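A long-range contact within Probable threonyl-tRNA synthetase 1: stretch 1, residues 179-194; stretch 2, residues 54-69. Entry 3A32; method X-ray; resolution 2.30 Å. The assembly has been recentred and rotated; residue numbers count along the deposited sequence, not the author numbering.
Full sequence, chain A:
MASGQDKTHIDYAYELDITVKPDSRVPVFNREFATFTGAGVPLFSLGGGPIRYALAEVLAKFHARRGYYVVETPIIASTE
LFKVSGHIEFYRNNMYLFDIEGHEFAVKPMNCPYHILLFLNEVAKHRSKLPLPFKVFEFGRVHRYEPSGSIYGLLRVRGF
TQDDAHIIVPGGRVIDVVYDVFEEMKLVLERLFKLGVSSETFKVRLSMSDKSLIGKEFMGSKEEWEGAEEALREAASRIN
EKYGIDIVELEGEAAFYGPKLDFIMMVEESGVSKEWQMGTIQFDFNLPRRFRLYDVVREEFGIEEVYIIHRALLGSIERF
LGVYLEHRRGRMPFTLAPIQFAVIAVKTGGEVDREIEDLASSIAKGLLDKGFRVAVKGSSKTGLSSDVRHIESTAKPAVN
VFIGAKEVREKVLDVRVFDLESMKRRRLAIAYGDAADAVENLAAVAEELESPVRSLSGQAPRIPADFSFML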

# COMPACT_ATOMS: atom_id res chain seq x y z
N TYR A 179 -3.11 22.96 -14.90
CA TYR A 179 -3.35 22.28 -16.14
C TYR A 179 -2.88 20.82 -16.05
O TYR A 179 -3.60 19.91 -16.45
CB TYR A 179 -2.67 23.03 -17.30
CG TYR A 179 -2.92 22.38 -18.63
CD1 TYR A 179 -4.15 22.57 -19.31
CD2 TYR A 179 -1.97 21.53 -19.20
CE1 TYR A 179 -4.38 21.93 -20.53
CE2 TYR A 179 -2.18 20.92 -20.41
CZ TYR A 179 -3.37 21.12 -21.06
OH TYR A 179 -3.54 20.46 -22.24
N ASP A 180 -1.67 20.60 -15.54
CA ASP A 180 -1.09 19.29 -15.40
C ASP A 180 -1.93 18.35 -14.55
O ASP A 180 -1.99 17.14 -14.85
CB ASP A 180 0.31 19.38 -14.80
CG ASP A 180 1.37 19.94 -15.82
OD1 ASP A 180 1.07 20.11 -17.01
OD2 ASP A 180 2.52 20.19 -15.40
N VAL A 181 -2.57 18.90 -13.51
CA VAL A 181 -3.45 18.09 -12.63
C VAL A 181 -4.65 17.66 -13.42
O VAL A 181 -5.04 16.50 -13.33
CB VAL A 181 -3.84 18.80 -11.31
CG1 VAL A 181 -4.91 17.97 -10.52
CG2 VAL A 181 -2.58 18.98 -10.44
N PHE A 182 -5.20 18.56 -14.26
CA PHE A 182 -6.22 18.11 -15.17
C PHE A 182 -5.71 16.96 -16.04
O PHE A 182 -6.43 15.98 -16.23
CB PHE A 182 -6.78 19.23 -16.09
CG PHE A 182 -7.66 18.68 -17.19
CD1 PHE A 182 -9.01 18.42 -16.97
CD2 PHE A 182 -7.13 18.40 -18.43
CE1 PHE A 182 -9.83 17.89 -17.99
CE2 PHE A 182 -7.94 17.86 -19.45
CZ PHE A 182 -9.29 17.61 -19.22
N GLU A 183 -4.49 17.09 -16.57
CA GLU A 183 -3.94 16.06 -17.48
C GLU A 183 -3.72 14.73 -16.73
O GLU A 183 -3.93 13.67 -17.28
CB GLU A 183 -2.64 16.52 -18.16
CG GLU A 183 -2.81 17.63 -19.20
CD GLU A 183 -3.40 17.17 -20.56
OE1 GLU A 183 -4.45 16.51 -20.60
OE2 GLU A 183 -2.80 17.47 -21.61
N GLU A 184 -3.34 14.82 -15.47
CA GLU A 184 -3.23 13.64 -14.62
C GLU A 184 -4.58 12.92 -14.43
O GLU A 184 -4.67 11.72 -14.55
CB GLU A 184 -2.62 14.05 -13.27
CG GLU A 184 -1.16 14.40 -13.43
CD GLU A 184 -0.58 15.18 -12.31
OE1 GLU A 184 -1.22 15.39 -11.26
OE2 GLU A 184 0.58 15.58 -12.48
N MET A 185 -5.63 13.69 -14.15
CA MET A 185 -6.97 13.16 -13.95
C MET A 185 -7.45 12.39 -15.19
O MET A 185 -7.97 11.27 -15.08
CB MET A 185 -7.93 14.31 -13.57
CG MET A 185 -9.42 13.89 -13.38
SD MET A 185 -10.25 13.65 -14.98
CE MET A 185 -9.87 15.15 -15.92
N LYS A 186 -7.24 13.00 -16.36
CA LYS A 186 -7.61 12.38 -17.62
C LYS A 186 -6.88 11.05 -17.92
O LYS A 186 -7.52 10.05 -18.34
CB LYS A 186 -7.37 13.40 -18.73
CG LYS A 186 -7.62 12.90 -20.14
CD LYS A 186 -7.77 14.08 -21.01
CE LYS A 186 -8.33 13.73 -22.40
NZ LYS A 186 -7.52 12.70 -23.15
N LEU A 187 -5.56 11.03 -17.73
CA LEU A 187 -4.74 9.81 -17.83
C LEU A 187 -5.22 8.66 -16.91
O LEU A 187 -5.31 7.50 -17.36
CB LEU A 187 -3.26 10.12 -17.53
CG LEU A 187 -2.42 10.97 -18.50
CD1 LEU A 187 -1.11 11.43 -17.84
CD2 LEU A 187 -2.14 10.21 -19.79
N VAL A 188 -5.47 8.95 -15.62
CA VAL A 188 -6.06 7.99 -14.71
C VAL A 188 -7.50 7.49 -15.12
O VAL A 188 -7.74 6.26 -15.22
CB VAL A 188 -6.03 8.50 -13.26
CG1 VAL A 188 -6.86 7.65 -12.36
CG2 VAL A 188 -4.60 8.51 -12.73
N LEU A 189 -8.43 8.40 -15.41
CA LEU A 189 -9.72 7.98 -15.93
C LEU A 189 -9.64 7.07 -17.14
O LEU A 189 -10.29 6.02 -17.17
CB LEU A 189 -10.61 9.15 -16.28
CG LEU A 189 -11.14 9.99 -15.12
CD1 LEU A 189 -12.31 10.67 -15.71
CD2 LEU A 189 -11.56 9.19 -13.93
N GLU A 190 -8.86 7.48 -18.13
CA GLU A 190 -8.82 6.79 -19.42
C GLU A 190 -8.06 5.49 -19.37
O GLU A 190 -8.45 4.50 -19.97
CB GLU A 190 -8.28 7.73 -20.54
CG GLU A 190 -9.27 8.85 -20.86
CD GLU A 190 -8.85 9.74 -22.04
OE1 GLU A 190 -7.64 9.89 -22.28
OE2 GLU A 190 -9.76 10.31 -22.73
N ARG A 191 -6.95 5.49 -18.64
CA ARG A 191 -6.03 4.36 -18.71
C ARG A 191 -6.23 3.33 -17.65
O ARG A 191 -6.01 2.13 -17.92
CB ARG A 191 -4.58 4.84 -18.76
CG ARG A 191 -4.37 5.58 -20.09
CD ARG A 191 -3.00 6.03 -20.34
NE ARG A 191 -3.04 6.85 -21.55
CZ ARG A 191 -1.96 7.36 -22.14
NH1 ARG A 191 -0.74 7.14 -21.63
NH2 ARG A 191 -2.11 8.09 -23.24
N LEU A 192 -6.64 3.77 -16.46
CA LEU A 192 -6.89 2.85 -15.35
C LEU A 192 -8.32 2.40 -15.39
O LEU A 192 -8.62 1.20 -15.25
CB LEU A 192 -6.53 3.46 -13.99
CG LEU A 192 -6.75 2.59 -12.76
CD1 LEU A 192 -5.93 1.30 -12.82
CD2 LEU A 192 -6.41 3.39 -11.52
N PHE A 193 -9.21 3.35 -15.62
CA PHE A 193 -10.64 3.05 -15.57
C PHE A 193 -11.30 2.86 -16.94
O PHE A 193 -12.46 2.43 -17.01
CB PHE A 193 -11.38 4.03 -14.63
CG PHE A 193 -10.99 3.85 -13.17
CD1 PHE A 193 -11.39 2.72 -12.45
CD2 PHE A 193 -10.17 4.77 -12.52
CE1 PHE A 193 -11.04 2.50 -11.07
CE2 PHE A 193 -9.81 4.56 -11.17
CZ PHE A 193 -10.26 3.41 -10.44
N LYS A 194 -10.60 3.16 -18.04
CA LYS A 194 -11.23 3.09 -19.39
C LYS A 194 -12.48 3.96 -19.55
O LYS A 194 -13.46 3.55 -20.20
CB LYS A 194 -11.58 1.64 -19.73
CG LYS A 194 -10.40 0.68 -19.56
CD LYS A 194 -9.26 1.08 -20.55
CE LYS A 194 -9.77 0.93 -22.00
NZ LYS A 194 -8.65 1.04 -22.96
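Stretch 2, residues 54-69: ALAEVLAKFHARRGYY

Stretch 2 enters already helical at A54 and remains so until about R65, and it runs roughly antiparallel to helix 179-191, the N-to-C directions making 144° and the axes approaching to 12.0 Å. That spacing leaves room for large side chains, and F62 uses it. With chi1 t (174°) and chi2 65°, its ring reaches across to E184, L187 and V188: CE2 lies 3.6 Å from V188 CG2, while L187 CD1 meets the ring edge, 3.9 Å from CE1. One turn or two earlier, aliphatic residues continue the apolar seam. L59 (m, t) brings CD2 to 4.3 Å from L192 CD2, and V58 CG1 lies 4.3 Å from L192 CD1. L55 starts sideways, yet with both chi1 (-127°) and chi2 (14°) between wells, its end comes nearer, CD1 lying 4.0 Å from L192 CD2 and 4.2 Å from F193 CZ.

Past the helix the contact turns polar. G67, with phi 100°, closes a Schellman motif; a CB there would jam against the preceding carbonyl. R66 folds through three m angles, so that NE makes a weak, salt-bridging hydrogen bond to E184 OE2 (3.5 Å), while its NH1 packs 3.6 Å from L187 CD1. A water links R66 NH2 to D180 OD1. Y68, chi1 m, donates from OH to E184 OE1 at a very short 2.4 Å, so one buried carboxylate serves both residues.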

# COMPACT_ATOMS: atom_id res chain seq x y z
N ALA A 54 -3.49 -2.93 -5.34
CA ALA A 54 -3.18 -2.57 -6.75
C ALA A 54 -3.35 -1.05 -6.96
O ALA A 54 -2.53 -0.40 -7.59
CB ALA A 54 -4.07 -3.37 -7.73
N LEU A 55 -4.41 -0.52 -6.37
CA LEU A 55 -4.76 0.87 -6.43
C LEU A 55 -3.67 1.76 -5.78
O LEU A 55 -3.14 2.70 -6.43
CB LEU A 55 -6.13 1.00 -5.74
CG LEU A 55 -7.35 1.66 -6.38
CD1 LEU A 55 -7.23 1.90 -7.91
CD2 LEU A 55 -8.60 0.92 -6.01
N ALA A 56 -3.27 1.42 -4.56
CA ALA A 56 -2.23 2.18 -3.88
C ALA A 56 -0.95 2.26 -4.70
O ALA A 56 -0.32 3.32 -4.78
CB ALA A 56 -1.90 1.56 -2.48
N GLU A 57 -0.60 1.11 -5.28
CA GLU A 57 0.65 0.88 -5.99
C GLU A 57 0.68 1.61 -7.32
O GLU A 57 1.66 2.27 -7.65
CB GLU A 57 0.82 -0.64 -6.23
CG GLU A 57 1.99 -0.92 -7.08
CD GLU A 57 2.12 -2.38 -7.59
OE1 GLU A 57 1.59 -3.28 -6.92
OE2 GLU A 57 2.80 -2.54 -8.68
N VAL A 58 -0.39 1.44 -8.11
CA VAL A 58 -0.57 2.17 -9.38
C VAL A 58 -0.64 3.69 -9.18
O VAL A 58 0.04 4.42 -9.87
CB VAL A 58 -1.87 1.71 -10.17
CG1 VAL A 58 -2.13 2.62 -11.39
CG2 VAL A 58 -1.75 0.24 -10.61
N LEU A 59 -1.44 4.16 -8.24
CA LEU A 59 -1.57 5.59 -8.01
C LEU A 59 -0.30 6.19 -7.44
O LEU A 59 0.08 7.27 -7.86
CB LEU A 59 -2.78 5.93 -7.11
CG LEU A 59 -4.11 5.45 -7.71
CD1 LEU A 59 -5.27 5.61 -6.72
CD2 LEU A 59 -4.34 6.22 -9.03
N ALA A 60 0.35 5.49 -6.50
CA ALA A 60 1.64 5.91 -5.96
C ALA A 60 2.71 6.04 -7.05
O ALA A 60 3.34 7.09 -7.18
CB ALA A 60 2.12 4.96 -4.81
N LYS A 61 2.90 4.99 -7.83
CA LYS A 61 3.86 5.01 -8.94
C LYS A 61 3.54 6.01 -10.03
O LYS A 61 4.47 6.66 -10.55
CB LYS A 61 4.06 3.59 -9.53
CG LYS A 61 4.66 2.60 -8.51
CD LYS A 61 4.66 1.15 -8.99
CE LYS A 61 5.36 0.30 -7.94
NZ LYS A 61 5.41 -1.15 -8.28
N PHE A 62 2.25 6.13 -10.39
CA PHE A 62 1.80 7.19 -11.33
C PHE A 62 2.22 8.58 -10.86
O PHE A 62 2.79 9.37 -11.62
CB PHE A 62 0.29 7.16 -11.58
CG PHE A 62 -0.21 8.34 -12.42
CD1 PHE A 62 0.19 8.48 -13.77
CD2 PHE A 62 -1.07 9.29 -11.88
CE1 PHE A 62 -0.25 9.58 -14.54
CE2 PHE A 62 -1.51 10.39 -12.62
CZ PHE A 62 -1.11 10.53 -13.98
N HIS A 63 1.98 8.86 -9.57
CA HIS A 63 2.38 10.12 -9.00
C HIS A 63 3.85 10.33 -8.89
O HIS A 63 4.35 11.40 -9.21
CB HIS A 63 1.63 10.37 -7.70
CG HIS A 63 0.19 10.73 -7.94
ND1 HIS A 63 -0.79 9.78 -8.16
CD2 HIS A 63 -0.41 11.93 -8.04
CE1 HIS A 63 -1.95 10.39 -8.31
NE2 HIS A 63 -1.74 11.69 -8.30
N ALA A 64 4.58 9.30 -8.48
CA ALA A 64 6.05 9.40 -8.46
C ALA A 64 6.67 9.73 -9.87
O ALA A 64 7.60 10.54 -9.98
CB ALA A 64 6.65 8.20 -7.82
N ARG A 65 6.12 9.15 -10.94
CA ARG A 65 6.57 9.40 -12.31
C ARG A 65 6.25 10.80 -12.87
O ARG A 65 6.90 11.27 -13.81
CB ARG A 65 5.94 8.34 -13.21
CG ARG A 65 6.63 7.01 -13.02
CD ARG A 65 5.81 5.82 -13.37
NE ARG A 65 5.38 5.79 -14.77
CZ ARG A 65 6.15 5.45 -15.81
NH1 ARG A 65 7.43 5.10 -15.62
NH2 ARG A 65 5.62 5.44 -17.04
N ARG A 66 5.21 11.43 -12.32
CA ARG A 66 4.77 12.76 -12.61
C ARG A 66 5.43 13.81 -11.69
O ARG A 66 5.09 14.97 -11.78
CB ARG A 66 3.23 12.83 -12.44
CG ARG A 66 2.38 11.89 -13.36
CD ARG A 66 2.42 12.25 -14.85
NE ARG A 66 1.95 13.63 -14.98
CZ ARG A 66 1.61 14.25 -16.13
NH1 ARG A 66 1.66 13.62 -17.30
NH2 ARG A 66 1.19 15.52 -16.07
N GLY A 67 6.33 13.42 -10.80
CA GLY A 67 7.09 14.37 -10.02
C GLY A 67 6.63 14.62 -8.60
O GLY A 67 7.09 15.60 -7.96
N TYR A 68 5.72 13.79 -8.09
CA TYR A 68 5.26 13.91 -6.71
C TYR A 68 6.12 13.03 -5.87
O TYR A 68 6.46 11.94 -6.25
CB TYR A 68 3.81 13.43 -6.52
CG TYR A 68 2.72 14.24 -7.20
CD1 TYR A 68 1.87 15.09 -6.48
CD2 TYR A 68 2.51 14.11 -8.61
CE1 TYR A 68 0.88 15.81 -7.12
CE2 TYR A 68 1.52 14.83 -9.27
CZ TYR A 68 0.71 15.67 -8.53
OH TYR A 68 -0.28 16.34 -9.22
N TYR A 69 6.43 13.50 -4.69
CA TYR A 69 7.00 12.64 -3.69
C TYR A 69 5.88 11.85 -3.06
O TYR A 69 4.88 12.43 -2.65
CB TYR A 69 7.61 13.50 -2.64
CG TYR A 69 8.65 14.44 -3.13
CD1 TYR A 69 9.84 13.97 -3.71
CD2 TYR A 69 8.51 15.84 -2.93
CE1 TYR A 69 10.82 14.87 -4.14
CE2 TYR A 69 9.49 16.72 -3.34
CZ TYR A 69 10.63 16.23 -3.93
OH TYR A 69 11.60 17.10 -4.32
O HOH W 1 0.97 17.42 -18.47
O HOH W 2 1.53 17.56 -11.49